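Local coordinates for amine oxidase domain-containing protein (Pyrococcus furiosus, PDB 3NRN), which is of unknown function but binds adenosine monophosphate and probably acts as an oxidoreductase of the flavin-containing amine oxidase family, at residues A[81-86]-A[283-288]; A[273-278]-A[343-348]; A[292-297]-A[317-322]; A[297-302]-A[311-316]. All coordinates share one frame; numbering follows the deposited sequence.

Interaction 1. Residues A[81-86]-A[283-288]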
loop_
_atom_site.group_PDB
_atom_site.type_symbol
_atom_site.label_atom_id
_atom_site.label_comp_id
_atom_site.label_asym_id
_atom_site.label_seq_id
_atom_site.Cartn_x
_atom_site.Cartn_y
_atom_site.Cartn_z
ATOM N N SER A 81 12.500 9.802 3.945
ATOM C CA SER A 81 13.038 10.548 2.811
ATOM C C SER A 81 13.567 11.916 3.252
ATOM O O SER A 81 12.859 12.636 3.958
ATOM C CB SER A 81 11.934 10.757 1.770
ATOM O OG SER A 81 11.432 9.525 1.292
ATOM N N ASN A 82 14.791 12.263 2.828
ATOM C CA ASN A 82 15.423 13.552 3.157
ATOM C C ASN A 82 14.306 14.587 3.109
ATOM O O ASN A 82 13.639 14.811 4.120
ATOM C CB ASN A 82 16.524 13.900 2.141
ATOM C CG ASN A 82 17.660 12.894 2.125
ATOM O OD1 ASN A 82 17.469 11.727 1.794
ATOM N ND2 ASN A 82 18.859 13.351 2.478
ATOM N N PRO A 83 14.114 15.287 1.970
ATOM C CA PRO A 83 12.980 16.198 2.117
ATOM C C PRO A 83 11.805 15.233 1.956
ATOM O O PRO A 83 11.908 14.263 1.198
ATOM C CB PRO A 83 13.138 17.141 0.929
ATOM C CG PRO A 83 13.704 16.277 -0.098
ATOM C CD PRO A 83 14.745 15.459 0.652
ATOM N N LYS A 84 10.718 15.460 2.684
ATOM C CA LYS A 84 9.559 14.580 2.601
ATOM C C LYS A 84 9.189 14.300 1.152
ATOM O O LYS A 84 8.785 13.187 0.807
ATOM C CB LYS A 84 8.371 15.196 3.347
ATOM C CG LYS A 84 8.427 14.994 4.861
ATOM C CD LYS A 84 7.484 15.946 5.584
ATOM C CE LYS A 84 7.107 15.406 6.948
ATOM N NZ LYS A 84 8.285 14.879 7.689
ATOM N N GLY A 85 9.345 15.310 0.303
ATOM C CA GLY A 85 9.030 15.142 -1.101
ATOM C C GLY A 85 9.459 16.319 -1.954
ATOM O O GLY A 85 9.769 17.390 -1.435
ATOM N N LYS A 86 9.470 16.111 -3.268
ATOM C CA LYS A 86 9.853 17.147 -4.219
ATOM C C LYS A 86 8.881 17.182 -5.399
ATOM O O LYS A 86 8.040 16.288 -5.556
ATOM C CB LYS A 86 11.275 16.894 -4.721
ATOM C CG LYS A 86 12.321 16.975 -3.627
ATOM C CD LYS A 86 13.719 16.834 -4.190
ATOM C CE LYS A 86 14.757 17.134 -3.121
ATOM N NZ LYS A 86 16.142 17.089 -3.658
ATOM N N GLY A 283 18.212 10.679 -4.778
ATOM C CA GLY A 283 18.430 10.336 -3.383
ATOM C C GLY A 283 17.175 9.812 -2.705
ATOM O O GLY A 283 16.186 9.508 -3.372
ATOM N N ASN A 284 17.214 9.710 -1.378
ATOM C CA ASN A 284 16.074 9.215 -0.608
ATOM C C ASN A 284 14.951 10.241 -0.530
ATOM O O ASN A 284 14.871 11.018 0.425
ATOM C CB ASN A 284 16.511 8.835 0.811
ATOM C CG ASN A 284 15.385 8.216 1.621
ATOM O OD1 ASN A 284 14.275 8.032 1.121
ATOM N ND2 ASN A 284 15.669 7.890 2.878
ATOM N N THR A 285 14.082 10.232 -1.536
ATOM C CA THR A 285 12.945 11.147 -1.597
ATOM C C THR A 285 12.022 10.661 -2.712
ATOM O O THR A 285 12.343 9.705 -3.419
ATOM C CB THR A 285 13.403 12.592 -1.938
ATOM O OG1 THR A 285 14.523 12.947 -1.124
ATOM C CG2 THR A 285 12.288 13.591 -1.668
ATOM N N ILE A 286 10.869 11.302 -2.855
ATOM C CA ILE A 286 9.946 10.953 -3.925
ATOM C C ILE A 286 9.740 12.222 -4.737
ATOM O O ILE A 286 9.812 13.326 -4.198
ATOM C CB ILE A 286 8.579 10.481 -3.396
ATOM C CG1 ILE A 286 8.001 11.522 -2.437
ATOM C CG2 ILE A 286 8.721 9.130 -2.727
ATOM C CD1 ILE A 286 6.636 11.158 -1.895
ATOM N N VAL A 287 9.496 12.070 -6.031
ATOM C CA VAL A 287 9.279 13.228 -6.885
ATOM C C VAL A 287 7.918 13.168 -7.560
ATOM O O VAL A 287 7.646 12.257 -8.338
ATOM C CB VAL A 287 10.359 13.332 -7.988
ATOM C CG1 VAL A 287 10.098 14.565 -8.857
ATOM C CG2 VAL A 287 11.741 13.402 -7.359
ATOM N N PHE A 288 7.066 14.136 -7.248
ATOM C CA PHE A 288 5.747 14.204 -7.857
ATOM C C PHE A 288 5.922 14.784 -9.256
ATOM O O PHE A 288 6.760 15.659 -9.464
ATOM C CB PHE A 288 4.826 15.083 -7.014
ATOM C CG PHE A 288 4.392 14.436 -5.738
ATOM C CD1 PHE A 288 3.397 13.464 -5.745
ATOM C CD2 PHE A 288 5.011 14.756 -4.530
ATOM C CE1 PHE A 288 3.023 12.815 -4.567
ATOM C CE2 PHE A 288 4.644 14.113 -3.346
ATOM C CZ PHE A 288 3.648 13.140 -3.367
#
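The methyl of T285 presses on the pyrrolidine ring of P83, CG2 of T285 to CG of P83 at 3.4 Å, a little inside normal van der Waals contact. The two side chains cross at about a right angle. The same methyl touches the start of the K86 side chain, whose CG lies 3.9 Å from CG2 of T285. K86 has CG anti to its own carbonyl carbon (chi1 -63°), and beyond that atom the chain runs out fully extended. The backbone of K86 is bonded through both its N-H and its carbonyl to strand 286-288. N of K86 reaches O of I286 at 3.0 Å, and O of K86 receives N of F288 at 2.9 Å in a nearly straight bond (170° at the hydrogen). These two bonds straddle V287 and make a parallel bridge of K86 with V287, by which strand 86-89 joins strand 286-288 in the mixed sheet of this amine oxidase-like fold. The carbonyl O of K86 also lies at the edge of the F288 ring, near its plane, 3.5 Å from CD2 of F288. Further back along both segments regular pairing gives way to a turn: N284 sits at the centre of an inverse gamma turn, and its carbonyl O takes a weak, bent bond from N of N82, 2.7 Å long. With CG anti to the backbone N (chi1 -176°), N284 lies against S81, its CG 3.5 Å from CA of S81. ND2 of N284 is bonded to the carbonyl of V79, which fixes the amide's rotation. Outside these, H95 backs P83 and F151 lies against F288.

Interaction 2. Residues A[273-278]-A[343-348]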
loop_
_atom_site.group_PDB
_atom_site.type_symbol
_atom_site.label_atom_id
_atom_site.label_comp_id
_atom_site.label_asym_id
_atom_site.label_seq_id
_atom_site.Cartn_x
_atom_site.Cartn_y
_atom_site.Cartn_z
ATOM N N ASN A 273 10.230 0.328 -14.104
ATOM C CA ASN A 273 11.511 0.080 -13.457
ATOM C C ASN A 273 12.562 0.551 -14.462
ATOM O O ASN A 273 12.698 -0.029 -15.536
ATOM C CB ASN A 273 11.653 -1.414 -13.162
ATOM C CG ASN A 273 10.531 -1.943 -12.268
ATOM O OD1 ASN A 273 10.533 -1.719 -11.060
ATOM N ND2 ASN A 273 9.564 -2.634 -12.866
ATOM N N LEU A 274 13.290 1.608 -14.108
ATOM C CA LEU A 274 14.291 2.200 -14.994
ATOM C C LEU A 274 15.720 2.094 -14.467
ATOM O O LEU A 274 15.999 2.461 -13.328
ATOM C CB LEU A 274 13.945 3.679 -15.220
ATOM C CG LEU A 274 14.743 4.488 -16.247
ATOM C CD1 LEU A 274 14.360 4.047 -17.652
ATOM C CD2 LEU A 274 14.448 5.974 -16.066
ATOM N N ALA A 275 16.624 1.597 -15.306
ATOM C CA ALA A 275 18.029 1.452 -14.922
ATOM C C ALA A 275 18.846 2.627 -15.454
ATOM O O ALA A 275 19.251 2.637 -16.615
ATOM C CB ALA A 275 18.585 0.140 -15.462
ATOM N N VAL A 276 19.079 3.616 -14.598
ATOM C CA VAL A 276 19.842 4.793 -14.983
ATOM C C VAL A 276 21.316 4.625 -14.606
ATOM O O VAL A 276 21.651 4.350 -13.453
ATOM C CB VAL A 276 19.276 6.073 -14.313
ATOM C CG1 VAL A 276 17.785 6.201 -14.605
ATOM C CG2 VAL A 276 19.511 6.032 -12.818
ATOM N N PRO A 277 22.215 4.770 -15.591
ATOM C CA PRO A 277 23.656 4.633 -15.356
ATOM C C PRO A 277 24.222 5.730 -14.458
ATOM O O PRO A 277 23.827 6.892 -14.560
ATOM C CB PRO A 277 24.241 4.697 -16.765
ATOM C CG PRO A 277 23.137 4.155 -17.622
ATOM C CD PRO A 277 21.926 4.827 -17.034
ATOM N N GLY A 278 25.138 5.355 -13.570
ATOM C CA GLY A 278 25.757 6.346 -12.709
ATOM C C GLY A 278 25.350 6.393 -11.250
ATOM O O GLY A 278 24.924 5.399 -10.666
ATOM N N GLU A 343 19.636 9.076 -20.301
ATOM C CA GLU A 343 20.476 7.883 -20.272
ATOM C C GLU A 343 19.798 6.649 -19.686
ATOM O O GLU A 343 20.399 5.577 -19.628
ATOM C CB GLU A 343 21.761 8.171 -19.492
ATOM C CG GLU A 343 22.487 9.430 -19.943
ATOM C CD GLU A 343 22.742 9.454 -21.438
ATOM O OE1 GLU A 343 23.480 8.575 -21.938
ATOM O OE2 GLU A 343 22.200 10.353 -22.117
ATOM N N GLY A 344 18.548 6.793 -19.260
ATOM C CA GLY A 344 17.840 5.666 -18.674
ATOM C C GLY A 344 17.467 4.555 -19.639
ATOM O O GLY A 344 17.030 4.814 -20.757
ATOM N N GLU A 345 17.634 3.308 -19.203
ATOM C CA GLU A 345 17.295 2.160 -20.037
ATOM C C GLU A 345 16.225 1.268 -19.412
ATOM O O GLU A 345 16.457 0.608 -18.401
ATOM C CB GLU A 345 18.556 1.349 -20.353
ATOM C CG GLU A 345 19.676 1.493 -19.334
ATOM C CD GLU A 345 21.038 1.147 -19.919
ATOM O OE1 GLU A 345 22.052 1.272 -19.202
ATOM O OE2 GLU A 345 21.096 0.754 -21.102
ATOM N N PRO A 346 15.027 1.242 -20.017
ATOM C CA PRO A 346 13.876 0.454 -19.567
ATOM C C PRO A 346 14.216 -0.976 -19.159
ATOM O O PRO A 346 14.790 -1.733 -19.942
ATOM C CB PRO A 346 12.941 0.500 -20.772
ATOM C CG PRO A 346 13.199 1.866 -21.327
ATOM C CD PRO A 346 14.707 1.965 -21.264
ATOM N N LEU A 347 13.855 -1.338 -17.930
ATOM C CA LEU A 347 14.109 -2.682 -17.415
ATOM C C LEU A 347 12.851 -3.536 -17.472
ATOM O O LEU A 347 12.883 -4.677 -17.928
ATOM C CB LEU A 347 14.587 -2.627 -15.963
ATOM C CG LEU A 347 16.027 -2.237 -15.639
ATOM C CD1 LEU A 347 16.201 -2.203 -14.126
ATOM C CD2 LEU A 347 16.988 -3.237 -16.257
ATOM N N LEU A 348 11.741 -2.972 -17.001
ATOM C CA LEU A 348 10.480 -3.692 -16.976
ATOM C C LEU A 348 9.321 -2.797 -16.551
ATOM O O LEU A 348 9.457 -1.955 -15.658
ATOM C CB LEU A 348 10.583 -4.873 -16.006
ATOM C CG LEU A 348 9.341 -5.726 -15.752
ATOM C CD1 LEU A 348 9.154 -6.712 -16.895
ATOM C CD2 LEU A 348 9.500 -6.477 -14.438
#
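N273 faces both L347 and L348, the signature of a classic beta bulge, set in the antiparallel pairing of strand 269-277 with 345-351, an outermost strand of the mixed sheet within this chain. The carbonyl O of N273 takes the N-H of L347 at 3.0 Å and, more weakly, that of L348. In return O of L348 is gripped twice by N273. The backbone N approaches from almost straight ahead of the carbonyl, while the amide ND2 of N273 reaches O of L348 at 2.9 Å from above the carbonyl plane (54° out of it). ND2 also bonds OE1 of Q350, so the amide spans two residues of the edge strand. At the bulge L347 points toward strand 269-277 and packs on A275, with CG of L347 only 3.5 Å from CB of A275 and both its methyls close by; F47 backs this pair. Beyond it A275 and E345 form a hydrogen-bonded pair, linked by N of A275 to O of E345 at 3.3 Å and N of E345 to O of A275 at 3.1 Å. The opposite face carries L274 and P346, packed on W334 of helix 326-340. L274 has CG anti to the backbone N (chi1 -173°), and its CD1 lies over the backbone of the partner strand, 3.7 Å from N of E345. At the far end the P277 ring and the E345 side chain cross obliquely. The side chain, extended beyond CG, brings OE1 of E345 within 3.5 Å of CG of P277, and that same oxygen is bonded to the hydroxyl of Y312.

Interaction 3. Residues A[292-297]-A[317-322]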
loop_
_atom_site.group_PDB
_atom_site.type_symbol
_atom_site.label_atom_id
_atom_site.label_comp_id
_atom_site.label_asym_id
_atom_site.label_seq_id
_atom_site.Cartn_x
_atom_site.Cartn_y
_atom_site.Cartn_z
ATOM N N LEU A 292 2.203 15.088 -16.024
ATOM C CA LEU A 292 2.516 13.882 -16.796
ATOM C C LEU A 292 1.516 12.763 -16.488
ATOM O O LEU A 292 0.759 12.858 -15.518
ATOM C CB LEU A 292 3.936 13.396 -16.470
ATOM C CG LEU A 292 5.099 14.400 -16.499
ATOM C CD1 LEU A 292 6.406 13.636 -16.311
ATOM C CD2 LEU A 292 5.126 15.179 -17.817
HETATM N N MSE A 293 1.496 11.716 -17.314
HETATM C CA MSE A 293 0.593 10.596 -17.056
HETATM C C MSE A 293 1.189 9.913 -15.817
HETATM O O MSE A 293 0.459 9.503 -14.918
HETATM C CB MSE A 293 0.524 9.630 -18.257
HETATM C CG MSE A 293 -0.708 8.684 -18.228
HETATM SE SE MSE A 293 -1.040 7.721 -19.758
HETATM C CE MSE A 293 -1.904 8.942 -20.735
ATOM N N ILE A 294 2.518 9.810 -15.775
ATOM C CA ILE A 294 3.208 9.245 -14.614
ATOM C C ILE A 294 2.802 10.177 -13.468
ATOM O O ILE A 294 2.616 11.373 -13.681
ATOM C CB ILE A 294 4.761 9.309 -14.756
ATOM C CG1 ILE A 294 5.252 8.370 -15.861
ATOM C CG2 ILE A 294 5.425 8.964 -13.423
ATOM C CD1 ILE A 294 4.866 6.941 -15.681
ATOM N N ASN A 295 2.666 9.637 -12.261
ATOM C CA ASN A 295 2.255 10.442 -11.112
ATOM C C ASN A 295 3.416 10.849 -10.224
ATOM O O ASN A 295 3.347 11.860 -9.511
ATOM C CB ASN A 295 1.229 9.665 -10.282
ATOM C CG ASN A 295 0.004 9.298 -11.083
ATOM O OD1 ASN A 295 -0.433 8.150 -11.078
ATOM N ND2 ASN A 295 -0.559 10.275 -11.782
ATOM N N GLY A 296 4.477 10.051 -10.261
ATOM C CA GLY A 296 5.650 10.337 -9.460
ATOM C C GLY A 296 6.638 9.195 -9.531
ATOM O O GLY A 296 6.342 8.144 -10.104
ATOM N N PHE A 297 7.821 9.392 -8.962
ATOM C CA PHE A 297 8.825 8.342 -8.971
ATOM C C PHE A 297 9.762 8.466 -7.782
ATOM O O PHE A 297 9.836 9.518 -7.149
ATOM C CB PHE A 297 9.616 8.366 -10.291
ATOM C CG PHE A 297 10.392 9.640 -10.528
ATOM C CD1 PHE A 297 11.646 9.831 -9.951
ATOM C CD2 PHE A 297 9.869 10.644 -11.342
ATOM C CE1 PHE A 297 12.372 10.998 -10.183
ATOM C CE2 PHE A 297 10.586 11.818 -11.580
ATOM C CZ PHE A 297 11.843 11.994 -10.998
ATOM N N ALA A 317 8.907 4.337 -11.188
ATOM C CA ALA A 317 7.867 5.333 -11.398
ATOM C C ALA A 317 6.504 4.667 -11.341
ATOM O O ALA A 317 6.334 3.530 -11.785
ATOM C CB ALA A 317 8.053 6.024 -12.749
ATOM N N HIS A 318 5.534 5.394 -10.804
ATOM C CA HIS A 318 4.172 4.900 -10.658
ATOM C C HIS A 318 3.236 5.686 -11.559
ATOM O O HIS A 318 3.331 6.907 -11.644
ATOM C CB HIS A 318 3.730 5.046 -9.197
ATOM C CG HIS A 318 2.284 4.731 -8.958
ATOM N ND1 HIS A 318 1.264 5.586 -9.315
ATOM C CD2 HIS A 318 1.690 3.659 -8.383
ATOM C CE1 HIS A 318 0.105 5.057 -8.967
ATOM N NE2 HIS A 318 0.336 3.887 -8.399
HETATM N N MSE A 319 2.335 4.978 -12.230
HETATM C CA MSE A 319 1.369 5.611 -13.116
HETATM C C MSE A 319 -0.003 5.010 -12.845
HETATM O O MSE A 319 -0.182 3.796 -12.950
HETATM C CB MSE A 319 1.737 5.373 -14.596
HETATM C CG MSE A 319 0.738 5.975 -15.616
HETATM SE SE MSE A 319 0.842 5.353 -17.353
HETATM C CE MSE A 319 -0.263 4.026 -17.271
ATOM N N ALA A 320 -0.960 5.851 -12.474
ATOM C CA ALA A 320 -2.323 5.383 -12.258
ATOM C C ALA A 320 -2.858 5.163 -13.679
ATOM O O ALA A 320 -2.831 6.077 -14.506
ATOM C CB ALA A 320 -3.136 6.453 -11.533
ATOM N N LEU A 321 -3.329 3.958 -13.979
ATOM C CA LEU A 321 -3.814 3.687 -15.331
ATOM C C LEU A 321 -5.149 4.355 -15.663
ATOM O O LEU A 321 -5.327 4.892 -16.758
ATOM C CB LEU A 321 -3.933 2.179 -15.560
ATOM C CG LEU A 321 -4.397 1.753 -16.958
ATOM C CD1 LEU A 321 -3.400 2.212 -18.009
ATOM C CD2 LEU A 321 -4.548 0.243 -16.995
ATOM N N LYS A 322 -6.078 4.329 -14.715
ATOM C CA LYS A 322 -7.397 4.906 -14.932
ATOM C C LYS A 322 -8.003 4.155 -16.115
ATOM O O LYS A 322 -7.984 2.922 -16.130
ATOM C CB LYS A 322 -7.265 6.409 -15.209
ATOM C CG LYS A 322 -6.523 7.135 -14.080
ATOM C CD LYS A 322 -6.459 8.649 -14.259
ATOM C CE LYS A 322 -5.791 9.300 -13.050
ATOM N NZ LYS A 322 -5.738 10.790 -13.131
HETATM O O HOH W 1 -1.869 8.558 -14.235
#
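The imidazole of H318 has OD1 of N295 at its edge and in its plane, 3.5 Å from ND1 of H318, while W154 of helix 142-156 packs against the ring in an edge-to-face arrangement. The two flat groups lie on the antiparallel pair of strands 296-298 and 312-320 of the mixed sheet. OD1 of N295 is also the acceptor for the backbone N of A320, 2.7 Å away and tilted 28° from the plane of the amide's carbonyl group. That bond extends the contact with a side-chain oxygen, beyond the backbone bond from N of N295 to O of H318 (2.9 Å). The hydrogen-bonded pair of G296 with H318 follows, N of H318 to O of G296 at 3.0 Å. In N295 the first torsion sets CG anti to the carbonyl carbon (chi1 -59°). One water sits between O of M293 and O of A320 and weakly accepts from ND2 of N295. F297 and A317 meet through apolar atoms, CB to CB, the F297 ring leading away from the other strand toward I282 and T289. CD1 of I294 rests on CB of M319, these side chains crossing at about a right angle, with F272 beside both. At the M293 end two selenomethionines cross obliquely, CG of M293 lying 3.8 Å from SE of M319.

Interaction 4. Residues A[297-302]-A[311-316]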
loop_
_atom_site.group_PDB
_atom_site.type_symbol
_atom_site.label_atom_id
_atom_site.label_comp_id
_atom_site.label_asym_id
_atom_site.label_seq_id
_atom_site.Cartn_x
_atom_site.Cartn_y
_atom_site.Cartn_z
ATOM N N PHE A 297 7.821 9.392 -8.962
ATOM C CA PHE A 297 8.825 8.342 -8.971
ATOM C C PHE A 297 9.762 8.466 -7.782
ATOM O O PHE A 297 9.836 9.518 -7.149
ATOM C CB PHE A 297 9.616 8.366 -10.291
ATOM C CG PHE A 297 10.392 9.640 -10.528
ATOM C CD1 PHE A 297 11.646 9.831 -9.951
ATOM C CD2 PHE A 297 9.869 10.644 -11.342
ATOM C CE1 PHE A 297 12.372 10.998 -10.183
ATOM C CE2 PHE A 297 10.586 11.818 -11.580
ATOM C CZ PHE A 297 11.843 11.994 -10.998
ATOM N N ASN A 298 10.453 7.374 -7.472
ATOM C CA ASN A 298 11.399 7.350 -6.367
ATOM C C ASN A 298 12.683 6.666 -6.829
ATOM O O ASN A 298 12.791 6.251 -7.987
ATOM C CB ASN A 298 10.791 6.618 -5.155
ATOM C CG ASN A 298 10.854 5.095 -5.276
ATOM O OD1 ASN A 298 10.855 4.543 -6.371
ATOM N ND2 ASN A 298 10.893 4.416 -4.133
ATOM N N GLU A 299 13.648 6.557 -5.923
ATOM C CA GLU A 299 14.937 5.935 -6.218
ATOM C C GLU A 299 15.321 5.064 -5.019
ATOM O O GLU A 299 16.161 5.441 -4.202
ATOM C CB GLU A 299 15.975 7.036 -6.454
ATOM C CG GLU A 299 17.378 6.560 -6.768
ATOM C CD GLU A 299 18.273 7.703 -7.219
ATOM O OE1 GLU A 299 18.463 7.874 -8.442
ATOM O OE2 GLU A 299 18.772 8.443 -6.349
ATOM N N PRO A 300 14.715 3.871 -4.917
ATOM C CA PRO A 300 14.954 2.919 -3.825
ATOM C C PRO A 300 16.408 2.583 -3.496
ATOM O O PRO A 300 16.739 2.349 -2.333
ATOM C CB PRO A 300 14.136 1.694 -4.247
ATOM C CG PRO A 300 14.145 1.773 -5.736
ATOM C CD PRO A 300 13.936 3.243 -5.999
ATOM N N SER A 301 17.274 2.571 -4.505
ATOM C CA SER A 301 18.685 2.260 -4.289
ATOM C C SER A 301 19.423 3.414 -3.608
ATOM O O SER A 301 20.599 3.295 -3.269
ATOM C CB SER A 301 19.366 1.941 -5.621
ATOM O OG SER A 301 19.343 3.070 -6.475
ATOM N N ALA A 302 18.729 4.529 -3.413
ATOM C CA ALA A 302 19.326 5.687 -2.762
ATOM C C ALA A 302 19.621 5.370 -1.300
ATOM O O ALA A 302 20.323 6.125 -0.630
ATOM C CB ALA A 302 18.392 6.885 -2.860
ATOM N N GLY A 311 27.138 -0.065 -10.893
ATOM C CA GLY A 311 27.245 1.052 -11.818
ATOM C C GLY A 311 25.906 1.578 -12.293
ATOM O O GLY A 311 25.830 2.348 -13.258
ATOM N N TYR A 312 24.842 1.165 -11.613
ATOM C CA TYR A 312 23.500 1.597 -11.972
ATOM C C TYR A 312 22.685 2.071 -10.783
ATOM O O TYR A 312 22.958 1.717 -9.637
ATOM C CB TYR A 312 22.744 0.461 -12.656
ATOM C CG TYR A 312 23.051 0.304 -14.123
ATOM C CD1 TYR A 312 22.630 1.259 -15.044
ATOM C CD2 TYR A 312 23.744 -0.810 -14.593
ATOM C CE1 TYR A 312 22.889 1.107 -16.400
ATOM C CE2 TYR A 312 24.011 -0.971 -15.947
ATOM C CZ TYR A 312 23.579 -0.010 -16.845
ATOM O OH TYR A 312 23.833 -0.172 -18.189
ATOM N N THR A 313 21.684 2.890 -11.076
ATOM C CA THR A 313 20.775 3.398 -10.067
ATOM C C THR A 313 19.406 2.864 -10.479
ATOM O O THR A 313 19.111 2.760 -11.671
ATOM C CB THR A 313 20.737 4.931 -10.058
ATOM O OG1 THR A 313 22.061 5.443 -9.858
ATOM C CG2 THR A 313 19.837 5.426 -8.945
ATOM N N LEU A 314 18.583 2.511 -9.498
ATOM C CA LEU A 314 17.259 1.982 -9.780
ATOM C C LEU A 314 16.188 3.049 -9.575
ATOM O O LEU A 314 16.060 3.617 -8.495
ATOM C CB LEU A 314 16.983 0.765 -8.888
ATOM C CG LEU A 314 15.589 0.125 -8.919
ATOM C CD1 LEU A 314 15.151 -0.118 -10.356
ATOM C CD2 LEU A 314 15.613 -1.185 -8.133
ATOM N N ILE A 315 15.434 3.331 -10.633
ATOM C CA ILE A 315 14.362 4.316 -10.574
ATOM C C ILE A 315 13.036 3.587 -10.766
ATOM O O ILE A 315 12.909 2.751 -11.661
ATOM C CB ILE A 315 14.505 5.378 -11.693
ATOM C CG1 ILE A 315 15.695 6.292 -11.399
ATOM C CG2 ILE A 315 13.204 6.188 -11.823
ATOM C CD1 ILE A 315 15.517 7.169 -10.180
HETATM N N MSE A 316 12.060 3.894 -9.918
HETATM C CA MSE A 316 10.741 3.274 -10.019
HETATM C C MSE A 316 9.698 4.373 -10.121
HETATM O O MSE A 316 9.619 5.242 -9.252
HETATM C CB MSE A 316 10.436 2.400 -8.792
HETATM C CG MSE A 316 11.183 1.057 -8.721
HETATM SE SE MSE A 316 10.609 0.067 -7.294
HETATM C CE MSE A 316 11.567 -1.409 -7.468
#
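P300 lays its ring across L314 at about a right angle, CG of P300 to CG of L314 at 3.9 Å, and the same ring atom touches SE of selenomethionine M316 at 4.2 Å. The ring opens a short 3-10 turn, 300-302, in which the chain leaves strand 296-298. Before the turn, N298 and M316 are a hydrogen-bonded antiparallel pair, N of N298 to O of M316 at 2.9 Å and N of M316 to O of N298 at 3.1 Å. Their side chains run side by side in the same direction, and ND2 of N298 bonds the carbonyl of L54. Within the turn S301 continues the ladder with its hydroxyl. OG lies between the backbone N and carbonyl carbon (chi1 63°) and accepts N of L314 at 3.2 Å, almost perfectly straight at 172°. The extended E299 side chain crosses I315 at an oblique angle, its CB 3.8 Å from CD1 of I315. The carboxylate is met by backbone N-H groups: R281 at OE1, and I282 and G283 at OE2. Three such donors around a buried acid would probably stabilise its ionised form, and they tie the residue just past this strand to the loop that leads into strand 286-288.

Overall arrangement
All four contacts stitch one mixed sheet, separate from the parallel sheet of the chain. Interactions 3 and 4 are buried and use the same pair of strands, 296-298 and 312-320, sharing F297; its carbonyl O bonds N of V287, which ties both to interaction 1. Interactions 1 and 2 are only partly buried and lie about 19 Å apart between centres, with 2 on an outermost strand. Interaction 1 is the parallel pairing; the other three are antiparallel. In 2, 3 and 4 side-chain polar groups supplement the backbone ladder where it bulges or ends: an amide donor in 2, an amide oxygen in 3, a hydroxyl in 4. Y312 connects 4 to 2.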